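PDB 5AJ8: tubulin binding cofactor C from Leishmania major, which probably acts as a chaperone in tubulin folding; this chain is its C-terminal beta-helix domain. Local coordinates for residues 41-45 with 119-125. The protein carries 1 engineered substitution. Residue numbers count along the deposited sequence, not the author numbering.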
loop_
_atom_site.group_PDB
_atom_site.type_symbol
_atom_site.label_atom_id
_atom_site.label_comp_id
_atom_site.label_asym_id
_atom_site.label_seq_id
_atom_site.Cartn_x
_atom_site.Cartn_y
_atom_site.Cartn_z
ATOM N N CYS A 41 1.347 3.500 5.219
ATOM C CA CYS A 41 1.392 4.724 4.429
ATOM C C CYS A 41 0.101 5.552 4.524
ATOM O O CYS A 41 -0.999 5.061 4.250
ATOM C CB CYS A 41 1.648 4.449 2.949
ATOM S SG CYS A 41 2.966 3.262 2.575
ATOM N N LEU A 42 0.253 6.818 4.884
ATOM C CA LEU A 42 -0.814 7.777 4.693
ATOM C C LEU A 42 -1.054 7.889 3.164
ATOM O O LEU A 42 -0.183 7.546 2.367
ATOM C CB LEU A 42 -0.454 9.122 5.317
ATOM C CG LEU A 42 -0.173 9.132 6.826
ATOM C CD1 LEU A 42 0.148 10.530 7.322
ATOM C CD2 LEU A 42 -1.336 8.536 7.622
ATOM N N PRO A 43 -2.259 8.308 2.754
ATOM C CA PRO A 43 -2.550 8.357 1.314
ATOM C C PRO A 43 -1.518 9.155 0.516
ATOM O O PRO A 43 -1.161 10.228 0.926
ATOM C CB PRO A 43 -3.952 9.005 1.261
ATOM C CG PRO A 43 -4.576 8.632 2.576
ATOM C CD PRO A 43 -3.445 8.647 3.564
ATOM N N ILE A 44 -1.052 8.597 -0.606
ATOM C CA ILE A 44 -0.096 9.244 -1.506
ATOM C C ILE A 44 -0.847 9.754 -2.729
ATOM O O ILE A 44 -1.578 9.000 -3.366
ATOM C CB ILE A 44 0.945 8.220 -1.967
ATOM C CG1 ILE A 44 1.567 7.480 -0.777
ATOM C CG2 ILE A 44 2.007 8.871 -2.824
ATOM C CD1 ILE A 44 2.258 8.398 0.200
ATOM N N ALA A 45 -0.694 11.038 -3.037
ATOM C CA ALA A 45 -1.406 11.660 -4.131
ATOM C C ALA A 45 -0.536 11.557 -5.364
ATOM O O ALA A 45 -0.113 12.552 -5.925
ATOM C CB ALA A 45 -1.733 13.121 -3.813
ATOM N N TRP A 119 -10.266 10.047 4.171
ATOM C CA TRP A 119 -8.796 10.120 4.132
ATOM C C TRP A 119 -8.274 10.052 2.690
ATOM O O TRP A 119 -7.428 10.845 2.264
ATOM C CB TRP A 119 -8.172 8.949 4.908
ATOM C CG TRP A 119 -7.849 9.229 6.318
ATOM C CD1 TRP A 119 -8.620 8.974 7.408
ATOM C CD2 TRP A 119 -6.648 9.822 6.807
ATOM N NE1 TRP A 119 -7.976 9.384 8.550
ATOM C CE2 TRP A 119 -6.760 9.903 8.205
ATOM C CE3 TRP A 119 -5.500 10.320 6.193
ATOM C CZ2 TRP A 119 -5.754 10.428 9.001
ATOM C CZ3 TRP A 119 -4.511 10.848 6.980
ATOM C CH2 TRP A 119 -4.639 10.906 8.362
ATOM N N VAL A 120 -8.788 9.083 1.944
ATOM C CA VAL A 120 -8.322 8.849 0.590
ATOM C C VAL A 120 -8.756 9.993 -0.345
ATOM O O VAL A 120 -8.013 10.368 -1.243
ATOM C CB VAL A 120 -8.819 7.485 0.091
ATOM C CG1 VAL A 120 -8.628 7.325 -1.392
ATOM C CG2 VAL A 120 -8.100 6.359 0.846
ATOM N N SER A 121 -9.953 10.525 -0.133
ATOM C CA SER A 121 -10.420 11.666 -0.937
ATOM C C SER A 121 -9.626 12.945 -0.586
ATOM O O SER A 121 -9.102 13.602 -1.477
ATOM C CB SER A 121 -11.918 11.898 -0.712
ATOM O OG SER A 121 -12.324 13.136 -1.247
ATOM N N ARG A 122 -9.535 13.272 0.711
ATOM C CA ARG A 122 -8.990 14.566 1.141
ATOM C C ARG A 122 -7.455 14.599 1.142
ATOM O O ARG A 122 -6.881 15.572 0.694
ATOM C CB ARG A 122 -9.526 14.954 2.513
ATOM C CG ARG A 122 -11.045 14.944 2.655
ATOM C CD ARG A 122 -11.672 16.059 1.862
ATOM N NE ARG A 122 -11.302 17.353 2.415
ATOM C CZ ARG A 122 -12.050 18.075 3.253
ATOM N NH1 ARG A 122 -13.237 17.642 3.651
ATOM N NH2 ARG A 122 -11.599 19.239 3.702
ATOM N N VAL A 123 -6.792 13.528 1.597
ATOM C CA VAL A 123 -5.323 13.469 1.622
ATOM C C VAL A 123 -4.779 12.819 0.345
ATOM O O VAL A 123 -3.809 13.314 -0.228
ATOM C CB VAL A 123 -4.810 12.739 2.891
ATOM C CG1 VAL A 123 -3.286 12.758 2.977
ATOM C CG2 VAL A 123 -5.408 13.384 4.133
ATOM N N GLY A 124 -5.418 11.732 -0.113
ATOM C CA GLY A 124 -4.997 11.033 -1.325
ATOM C C GLY A 124 -5.391 11.673 -2.641
ATOM O O GLY A 124 -4.848 11.332 -3.703
ATOM N N GLU A 125 -6.363 12.565 -2.593
ATOM C CA GLU A 125 -6.878 13.228 -3.790
ATOM C C GLU A 125 -7.457 12.253 -4.819
ATOM O O GLU A 125 -7.303 12.449 -6.013
ATOM C CB GLU A 125 -5.808 14.131 -4.427
ATOM C CG GLU A 125 -5.361 15.276 -3.505
ATOM C CD GLU A 125 -4.148 16.047 -4.016
ATOM O OE1 GLU A 125 -3.682 15.823 -5.157
ATOM O OE2 GLU A 125 -3.653 16.903 -3.271
HETATM O O HOH W 1 -1.020 12.690 -0.037
HETATM O O HOH W 2 -4.335 8.039 -2.644
#
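Pro-43 is the bump of this contact: its rigid, compact ring fits a hollow made by Trp-119, Val-120, Val-123 and Gly-124 at the end of the helix. Pro-43 CD lies 3.7 Å from Trp-119 CE3, Pro-43 CG 4.1 Å from Val-123 CB, and Pro-43 CB 3.4 Å from Gly-124 N. Glycine suits the floor of this hollow, since a CB on Gly-124 would crowd both Pro-43 CB and Val-120 O. Leu-42 extends the apolar surface, its CD2 4.0 Å from Trp-119 CZ3, where a broad indole spans two neighbours. Beyond the proline, small Ala-45 brings its CA within 3.5 Å of Gly-124 O in a CA-H...O contact. Water 1 lies with its O 2.6 Å from Pro-43 O and 2.9 Å from Val-123 O, between the two backbones. Gly-124 O also accepts a hydrogen bond from His-63. The loop between strands 38-41 and 47-51 is a corner of the parallel beta-helix, joining its two sheets; the last part of helix 116-122 and residues 123-125 pack on this corner, with Pro-43 and Val-120 both touching Ala-61 of strand 56-62.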